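PDB 4JGA: 3-oxoacyl-[acyl-carrier-protein] synthase 2 from Rickettsia rickettsii, which probably catalyses the chain-elongating condensation of malonyl-acyl carrier protein with acyl chains in bacterial fatty acid synthesis. Local coordinates for residues V18-L23 / G278-Y283; S35-I40 / D382-P387; I412-S417 / V430-L435. All coordinates share one frame; numbering follows the deposited sequence.

Contact 1: residues V18-L23 / G278-Y283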
loop_
_atom_site.group_PDB
_atom_site.type_symbol
_atom_site.label_atom_id
_atom_site.label_comp_id
_atom_site.label_asym_id
_atom_site.label_seq_id
_atom_site.Cartn_x
_atom_site.Cartn_y
_atom_site.Cartn_z
ATOM N N VAL A 18 18.186 10.752 9.548
ATOM C CA VAL A 18 17.943 9.365 9.178
ATOM C C VAL A 18 19.038 8.828 8.255
ATOM O O VAL A 18 19.308 9.387 7.181
ATOM C CB VAL A 18 16.590 9.211 8.471
ATOM C CG1 VAL A 18 16.307 7.758 8.129
ATOM C CG2 VAL A 18 15.489 9.811 9.324
ATOM N N VAL A 19 19.656 7.736 8.683
ATOM C CA VAL A 19 20.771 7.151 7.962
ATOM C C VAL A 19 20.423 5.741 7.514
ATOM O O VAL A 19 19.455 5.126 8.010
ATOM C CB VAL A 19 22.080 7.174 8.802
ATOM C CG1 VAL A 19 22.526 8.610 9.059
ATOM C CG2 VAL A 19 21.937 6.439 10.112
ATOM N N ILE A 20 21.188 5.274 6.543
ATOM C CA ILE A 20 21.051 3.965 5.940
ATOM C C ILE A 20 22.119 3.059 6.565
ATOM O O ILE A 20 23.336 3.323 6.396
ATOM C CB ILE A 20 21.330 4.040 4.433
ATOM C CG1 ILE A 20 20.458 5.116 3.737
ATOM C CG2 ILE A 20 21.098 2.686 3.789
ATOM C CD1 ILE A 20 21.001 5.541 2.365
ATOM N N THR A 21 21.686 1.991 7.251
ATOM C CA THR A 21 22.600 1.116 7.947
ATOM C C THR A 21 22.584 -0.337 7.458
ATOM O O THR A 21 23.310 -1.162 8.015
ATOM C CB THR A 21 22.317 1.116 9.461
ATOM O OG1 THR A 21 20.969 0.647 9.704
ATOM C CG2 THR A 21 22.468 2.553 10.043
ATOM N N GLY A 22 21.783 -0.666 6.445
ATOM C CA GLY A 22 21.762 -2.030 5.881
ATOM C C GLY A 22 21.195 -2.075 4.476
ATOM O O GLY A 22 20.264 -1.333 4.183
ATOM N N LEU A 23 21.763 -2.938 3.620
ATOM C CA LEU A 23 21.339 -3.101 2.229
ATOM C C LEU A 23 21.083 -4.559 1.908
ATOM O O LEU A 23 21.805 -5.453 2.378
ATOM C CB LEU A 23 22.373 -2.595 1.245
ATOM C CG LEU A 23 23.020 -1.226 1.501
ATOM C CD1 LEU A 23 24.151 -0.992 0.506
ATOM C CD2 LEU A 23 21.985 -0.098 1.411
ATOM N N GLY A 278 25.075 6.310 4.279
ATOM C CA GLY A 278 24.621 7.577 3.790
ATOM C C GLY A 278 23.468 8.111 4.598
ATOM O O GLY A 278 22.883 7.403 5.423
ATOM N N GLU A 279 23.109 9.361 4.348
ATOM C CA GLU A 279 21.991 9.980 5.036
ATOM C C GLU A 279 20.878 10.302 4.011
ATOM O O GLU A 279 21.138 10.840 2.933
ATOM C CB GLU A 279 22.443 11.229 5.780
ATOM C CG GLU A 279 21.337 11.877 6.621
ATOM C CD GLU A 279 21.765 13.173 7.283
ATOM O OE1 GLU A 279 22.972 13.516 7.182
ATOM O OE2 GLU A 279 20.895 13.805 7.936
ATOM N N VAL A 280 19.653 9.937 4.353
ATOM C CA VAL A 280 18.501 10.256 3.518
ATOM C C VAL A 280 18.050 11.638 3.941
ATOM O O VAL A 280 17.633 11.833 5.066
ATOM C CB VAL A 280 17.342 9.257 3.713
ATOM C CG1 VAL A 280 16.251 9.490 2.682
ATOM C CG2 VAL A 280 17.850 7.839 3.596
ATOM N N ILE A 281 18.188 12.604 3.050
ATOM C CA ILE A 281 17.968 13.987 3.411
ATOM C C ILE A 281 16.802 14.644 2.688
ATOM O O ILE A 281 16.357 15.699 3.103
ATOM C CB ILE A 281 19.241 14.866 3.207
ATOM C CG1 ILE A 281 19.812 14.765 1.790
ATOM C CG2 ILE A 281 20.299 14.531 4.230
ATOM C CD1 ILE A 281 20.830 15.863 1.509
ATOM N N GLY A 282 16.338 14.057 1.601
ATOM C CA GLY A 282 15.257 14.655 0.843
ATOM C C GLY A 282 14.323 13.650 0.246
ATOM O O GLY A 282 14.757 12.586 -0.238
ATOM N N TYR A 283 13.040 14.029 0.222
ATOM C CA TYR A 283 11.962 13.186 -0.297
ATOM C C TYR A 283 10.894 14.078 -0.936
ATOM O O TYR A 283 10.328 14.950 -0.256
ATOM C CB TYR A 283 11.312 12.398 0.833
ATOM C CG TYR A 283 10.111 11.490 0.528
ATOM C CD1 TYR A 283 9.932 10.864 -0.700
ATOM C CD2 TYR A 283 9.197 11.188 1.544
ATOM C CE1 TYR A 283 8.871 10.013 -0.920
ATOM C CE2 TYR A 283 8.144 10.309 1.341
ATOM C CZ TYR A 283 7.979 9.725 0.120
ATOM O OH TYR A 283 6.912 8.863 -0.055
HETATM O O HOH W 1 18.405 12.904 7.572
#
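The oxygen of water 1 is the best-held polar atom, gripped by three hydrogen bonds. It accepts the N-H of Val18, 2.9 Å from N to the water, and donates to Val280 O at 2.8 Å and to Glu279 OE2 at 2.7 Å. Val18 N and Val280 O stand 4.6 Å apart, too far for a direct bond, so the water spans the gap where two antiparallel strands splay. Glu279 reaches it with an extended chain, CG anti to the backbone N (chi1 -175°); OE1 of the same carboxylate makes a salt bridge to Arg17. Further along, the backbones meet directly: Val280 N donates its N-H to Val18 O and Ile20 N to Gly278 O, each carbonyl aimed almost straight at its donor. Glu279 also lays its CG methylene 3.3 Å from Val18 O.

On one face, Val19 and Glu279 form a non-hydrogen-bonded pair, and both side chains pack on Ile434. The other face is aliphatic: Ile20 CG1 crosses Val280 CG2 at about a right angle, 3.8 Å away, and Leu263 of the next strand packs on Ile20. The end of Ile20 lies near the Gly278 carbonyl, CD1 4.0 Å from Gly278 O. In the thiolase fold this is the seam where the first strands of the two halves meet. Branched residues suit its buried sheet, while the water satisfies Val18 N and Val280 O, and the glutamate, paired with Arg17, probably stays ionised and helps hold that water.

Contact 2: residues S35-I40 / D382-P387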
loop_
_atom_site.group_PDB
_atom_site.type_symbol
_atom_site.label_atom_id
_atom_site.label_comp_id
_atom_site.label_asym_id
_atom_site.label_seq_id
_atom_site.Cartn_x
_atom_site.Cartn_y
_atom_site.Cartn_z
ATOM N N SER A 35 27.206 -9.338 -5.432
ATOM C CA SER A 35 27.199 -9.871 -6.781
ATOM C C SER A 35 26.411 -8.923 -7.713
ATOM O O SER A 35 26.866 -8.665 -8.821
ATOM C CB SER A 35 26.641 -11.296 -6.803
ATOM O OG SER A 35 25.302 -11.312 -6.338
ATOM N N SER A 36 25.253 -8.410 -7.265
ATOM C CA SER A 36 24.452 -7.506 -8.098
ATOM C C SER A 36 25.268 -6.259 -8.494
ATOM O O SER A 36 25.284 -5.855 -9.653
ATOM C CB SER A 36 23.157 -7.062 -7.393
ATOM O OG SER A 36 22.286 -8.131 -7.120
ATOM N N TRP A 37 25.938 -5.652 -7.511
ATOM C CA TRP A 37 26.623 -4.373 -7.713
ATOM C C TRP A 37 27.855 -4.567 -8.580
ATOM O O TRP A 37 28.085 -3.761 -9.472
ATOM C CB TRP A 37 26.965 -3.724 -6.372
ATOM C CG TRP A 37 27.655 -2.425 -6.461
ATOM C CD1 TRP A 37 28.896 -2.111 -5.955
ATOM C CD2 TRP A 37 27.178 -1.247 -7.108
ATOM N NE1 TRP A 37 29.203 -0.817 -6.257
ATOM C CE2 TRP A 37 28.168 -0.261 -6.960
ATOM C CE3 TRP A 37 25.998 -0.928 -7.787
ATOM C CZ2 TRP A 37 28.007 1.035 -7.463
ATOM C CZ3 TRP A 37 25.845 0.331 -8.289
ATOM C CH2 TRP A 37 26.835 1.303 -8.137
ATOM N N LYS A 38 28.623 -5.644 -8.361
ATOM C CA LYS A 38 29.739 -5.940 -9.272
ATOM C C LYS A 38 29.232 -6.042 -10.715
ATOM O O LYS A 38 29.828 -5.467 -11.628
ATOM C CB LYS A 38 30.533 -7.212 -8.881
ATOM N N ASN A 39 28.144 -6.778 -10.931
ATOM C CA ASN A 39 27.618 -6.939 -12.294
ATOM C C ASN A 39 27.077 -5.667 -12.924
ATOM O O ASN A 39 27.303 -5.419 -14.123
ATOM C CB ASN A 39 26.585 -8.059 -12.358
ATOM C CG ASN A 39 27.245 -9.421 -12.321
ATOM O OD1 ASN A 39 28.377 -9.576 -12.762
ATOM N ND2 ASN A 39 26.557 -10.392 -11.793
ATOM N N ILE A 40 26.408 -4.841 -12.113
ATOM C CA ILE A 40 25.959 -3.532 -12.577
ATOM C C ILE A 40 27.134 -2.697 -13.059
ATOM O O ILE A 40 27.163 -2.201 -14.204
ATOM C CB ILE A 40 25.218 -2.764 -11.473
ATOM C CG1 ILE A 40 23.825 -3.374 -11.222
ATOM C CG2 ILE A 40 25.134 -1.277 -11.795
ATOM C CD1 ILE A 40 22.823 -3.220 -12.357
ATOM N N ASP A 382 31.318 3.653 -3.531
ATOM C CA ASP A 382 32.394 3.287 -4.432
ATOM C C ASP A 382 32.778 4.401 -5.405
ATOM O O ASP A 382 33.636 4.198 -6.248
ATOM C CB ASP A 382 32.059 2.001 -5.193
ATOM C CG ASP A 382 31.947 0.789 -4.267
ATOM O OD1 ASP A 382 32.368 0.876 -3.085
ATOM O OD2 ASP A 382 31.384 -0.239 -4.702
ATOM N N GLN A 383 32.168 5.584 -5.259
ATOM C CA GLN A 383 32.531 6.739 -6.093
ATOM C C GLN A 383 32.548 6.326 -7.558
ATOM O O GLN A 383 33.509 6.519 -8.307
ATOM C CB GLN A 383 33.869 7.328 -5.655
ATOM C CG GLN A 383 33.862 7.848 -4.224
ATOM C CD GLN A 383 32.955 9.060 -4.056
ATOM O OE1 GLN A 383 33.278 10.155 -4.516
ATOM N NE2 GLN A 383 31.809 8.861 -3.420
ATOM N N ILE A 384 31.428 5.759 -7.966
ATOM C CA ILE A 384 31.263 5.332 -9.326
ATOM C C ILE A 384 29.797 5.379 -9.731
ATOM O O ILE A 384 28.919 5.021 -8.959
ATOM C CB ILE A 384 31.873 3.937 -9.552
ATOM C CG1 ILE A 384 31.931 3.615 -11.034
ATOM C CG2 ILE A 384 31.112 2.859 -8.827
ATOM C CD1 ILE A 384 32.857 2.452 -11.333
ATOM N N ALA A 385 29.570 5.855 -10.949
ATOM C CA ALA A 385 28.263 5.908 -11.534
ATOM C C ALA A 385 28.112 4.714 -12.465
ATOM O O ALA A 385 28.955 4.509 -13.347
ATOM C CB ALA A 385 28.125 7.202 -12.335
ATOM N N PRO A 386 27.058 3.927 -12.282
ATOM C CA PRO A 386 26.801 2.802 -13.156
ATOM C C PRO A 386 26.374 3.254 -14.559
ATOM O O PRO A 386 25.836 4.356 -14.713
ATOM C CB PRO A 386 25.693 2.040 -12.423
ATOM C CG PRO A 386 25.007 3.051 -11.615
ATOM C CD PRO A 386 26.019 4.094 -11.258
ATOM N N PRO A 387 26.626 2.426 -15.590
ATOM C CA PRO A 387 26.397 2.793 -16.996
ATOM C C PRO A 387 24.929 2.723 -17.460
ATOM O O PRO A 387 24.125 1.950 -16.934
ATOM C CB PRO A 387 27.211 1.745 -17.748
ATOM C CG PRO A 387 27.093 0.533 -16.883
ATOM C CD PRO A 387 27.096 1.038 -15.464
#
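In this thiolase-fold enzyme, helix 33-41 of the N-terminal half packs against the extended segment 384-387 that leaves helix 368-382 of the C-terminal half. The tight part is buried and mostly apolar. Ile40 lies beside the Pro386 ring, its CG2, anti to the backbone N, a snug 3.4 Å from Pro386 CB. Phe375, Val29 and Ile361 also pack on Ile40, so a branched aliphatic chain fills its place well.

Toward the partly exposed end the packing is looser and a polar bond takes over. With CG anti to the backbone N (chi1 -180°), Trp37 stretches its indole out to Asp382, and the two meet tip to tip. NE1 donates to Asp382 OD2 at 2.7 Å, with a bent N-H...O angle of 144°; the oxygen lies in the indole plane, but the N-H comes from above the carboxylate plane. Tryptophan suits the spot, joining a polar N-H to a broad apolar ring whose CZ2 rests 3.9 Å from Ile384 CG2. Gln383, with positive phi, turns the chain out of the helix between these partners. At the buried end, Pro387 CD touches the backbone carbonyl Ile40 O at 3.5 Å.

Contact 3: residues I412-S417 / V430-L435. With K (potassium ion), chain C.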
loop_
_atom_site.group_PDB
_atom_site.type_symbol
_atom_site.label_atom_id
_atom_site.label_comp_id
_atom_site.label_asym_id
_atom_site.label_seq_id
_atom_site.Cartn_x
_atom_site.Cartn_y
_atom_site.Cartn_z
ATOM N N ILE A 412 31.142 11.641 -5.932
ATOM C CA ILE A 412 29.722 11.447 -5.649
ATOM C C ILE A 412 29.405 11.575 -4.155
ATOM O O ILE A 412 29.617 10.639 -3.375
ATOM C CB ILE A 412 29.186 10.098 -6.158
ATOM C CG1 ILE A 412 29.491 9.936 -7.652
ATOM C CG2 ILE A 412 27.672 10.034 -5.942
ATOM C CD1 ILE A 412 28.965 8.644 -8.241
ATOM N N ASP A 413 28.897 12.749 -3.779
ATOM C CA ASP A 413 28.532 13.050 -2.406
ATOM C C ASP A 413 27.020 13.208 -2.257
ATOM O O ASP A 413 26.504 13.034 -1.175
ATOM C CB ASP A 413 29.219 14.324 -1.949
ATOM C CG ASP A 413 30.729 14.130 -1.717
ATOM O OD1 ASP A 413 31.191 13.005 -1.464
ATOM O OD2 ASP A 413 31.450 15.114 -1.820
ATOM N N TYR A 414 26.335 13.612 -3.303
ATOM C CA TYR A 414 24.904 13.726 -3.255
ATOM C C TYR A 414 24.320 13.032 -4.464
ATOM O O TYR A 414 24.768 13.259 -5.600
ATOM C CB TYR A 414 24.464 15.184 -3.289
ATOM C CG TYR A 414 24.813 15.999 -2.078
ATOM C CD1 TYR A 414 26.073 16.595 -1.934
ATOM C CD2 TYR A 414 23.872 16.216 -1.086
ATOM C CE1 TYR A 414 26.372 17.384 -0.820
ATOM C CE2 TYR A 414 24.172 16.981 0.028
ATOM C CZ TYR A 414 25.402 17.553 0.151
ATOM O OH TYR A 414 25.642 18.293 1.264
ATOM N N VAL A 415 23.287 12.235 -4.222
ATOM C CA VAL A 415 22.610 11.499 -5.280
ATOM C C VAL A 415 21.101 11.706 -5.221
ATOM O O VAL A 415 20.514 11.723 -4.139
ATOM C CB VAL A 415 22.890 10.007 -5.174
ATOM C CG1 VAL A 415 22.078 9.235 -6.221
ATOM C CG2 VAL A 415 24.377 9.749 -5.353
ATOM N N LEU A 416 20.500 11.887 -6.395
ATOM C CA LEU A 416 19.062 11.967 -6.572
ATOM C C LEU A 416 18.606 10.694 -7.316
ATOM O O LEU A 416 19.209 10.306 -8.328
ATOM C CB LEU A 416 18.683 13.207 -7.409
ATOM C CG LEU A 416 17.235 13.349 -7.880
ATOM C CD1 LEU A 416 16.323 13.668 -6.715
ATOM C CD2 LEU A 416 17.093 14.438 -8.917
ATOM N N SER A 417 17.528 10.077 -6.839
ATOM C CA SER A 417 16.959 8.911 -7.505
ATOM C C SER A 417 15.448 9.102 -7.699
ATOM O O SER A 417 14.731 9.406 -6.768
ATOM C CB SER A 417 17.228 7.635 -6.676
ATOM O OG SER A 417 16.735 6.478 -7.335
ATOM N N VAL A 430 16.696 11.965 -2.158
ATOM C CA VAL A 430 18.052 12.489 -2.125
ATOM C C VAL A 430 18.826 11.871 -0.948
ATOM O O VAL A 430 18.378 11.880 0.210
ATOM C CB VAL A 430 18.100 14.025 -2.005
ATOM C CG1 VAL A 430 19.544 14.520 -1.860
ATOM C CG2 VAL A 430 17.436 14.665 -3.198
ATOM N N ILE A 431 20.026 11.393 -1.263
ATOM C CA ILE A 431 20.908 10.785 -0.304
ATOM C C ILE A 431 22.214 11.541 -0.333
ATOM O O ILE A 431 22.672 11.962 -1.396
ATOM C CB ILE A 431 21.254 9.353 -0.720
ATOM C CG1 ILE A 431 20.004 8.505 -0.752
ATOM C CG2 ILE A 431 22.218 8.729 0.281
ATOM C CD1 ILE A 431 20.300 7.149 -1.425
ATOM N N LYS A 432 22.844 11.668 0.819
ATOM C CA LYS A 432 24.150 12.256 0.848
ATOM C C LYS A 432 25.134 11.386 1.602
ATOM O O LYS A 432 24.783 10.655 2.493
ATOM C CB LYS A 432 24.086 13.696 1.379
ATOM C CG LYS A 432 24.276 13.820 2.854
ATOM C CD LYS A 432 24.399 15.248 3.298
ATOM C CE LYS A 432 24.477 15.276 4.810
ATOM N NZ LYS A 432 24.937 16.572 5.370
ATOM N N SER A 433 26.386 11.494 1.228
ATOM C CA SER A 433 27.456 10.893 1.978
ATOM C C SER A 433 27.471 11.461 3.388
ATOM O O SER A 433 27.289 12.667 3.592
ATOM C CB SER A 433 28.797 11.188 1.312
ATOM O OG SER A 433 29.808 11.082 2.257
ATOM N N ILE A 434 27.687 10.585 4.353
ATOM C CA ILE A 434 27.688 10.968 5.753
ATOM C C ILE A 434 28.934 11.785 6.119
ATOM O O ILE A 434 28.924 12.520 7.108
ATOM C CB ILE A 434 27.522 9.720 6.640
ATOM C CG1 ILE A 434 26.889 10.088 7.986
ATOM C CG2 ILE A 434 28.843 8.976 6.785
ATOM C CD1 ILE A 434 25.501 10.722 7.914
ATOM N N LEU A 435 29.991 11.670 5.316
ATOM C CA LEU A 435 31.187 12.536 5.455
ATOM C C LEU A 435 30.895 14.010 5.114
ATOM O O LEU A 435 31.579 14.905 5.598
ATOM C CB LEU A 435 32.317 12.000 4.569
ATOM C CG LEU A 435 32.578 10.508 4.782
ATOM C CD1 LEU A 435 33.567 10.012 3.746
ATOM C CD2 LEU A 435 33.050 10.252 6.211
HETATM K K K C . 15.846 5.668 -9.989
HETATM O O HOH W 2 32.006 10.983 0.484
#
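Val415 and Ile431 hold the middle of this contact, near the open end of the beta hairpin, as a hydrogen-bonded antiparallel pair. Val415 N donates to Ile431 O at 2.9 Å, and Ile431 N returns a bond to Val415 O at the same 2.9 Å; both are nearly straight, 170° and 167° at the hydrogen. Where the strands give way to loop, Ser433 N still reaches Asp413 O at 2.9 Å. Both CA-H groups of the Tyr414-Lys432 pair turn inward, that of Tyr414 to Ile431 O and that of Lys432 to Asp413 O.

The side chains of this pair leave the sheet together and run abreast. Tyr414 CD2 is 3.5 Å from Lys432 CB and CE2 is 3.7 Å from Lys432 CD, so the ring runs along the lysine's methylenes; chi1 of Lys432, 92°, is turned away from a staggered value. Two residues on, Leu416 CD1 meets Val430 CG2 at 3.8 Å on the same face. Asp413 OD1 and Ser433 OG, small polar groups suited to the hairpin's open end, share water 2.

Farther out, Asp321 of the sodium site accepts the N-H groups of Asp413 and Tyr414 through OD2, fixing the start of the strand. Ser417 OG, anti to its backbone N, binds the potassium ion at 2.9 Å, with Asn324, Ala325, Glu372 and Asn418 completing the site. The hairpin lies in the central sheet between strand 322-324, next to 414-421, and strand 278-287, next to 425-432. Helix 368-382 covers the face of Val415 and Ile431, whose beta-branched side chains suit a buried strand, through Phe373, Ser376 and Ile380, while Tyr414 and Val430 pack on Ile281.

Contacts 1 and 3 belong to one sheet and touch: strand 278-287 is shared between strand 18-26 and the hairpin, with Glu279 N bonded to Lys432 O and Gly282 O probably to Val430 N. Their centres are about 9 Å apart, and backbone hydrogen bonds dominate both. All the touching residues of contact 1 are buried, whereas contact 3 mixes buried aliphatics with partly exposed Asp413, Tyr414 and Lys432. Contact 2, mainly buried but with partly exposed Asp382 and Ile384, relies on side chains, joining a helix to a mostly extended segment outside that sheet. Like contact 1, it brings the two family regions together, and it meets contact 3 through Gln383 NE2 and Ile412 O.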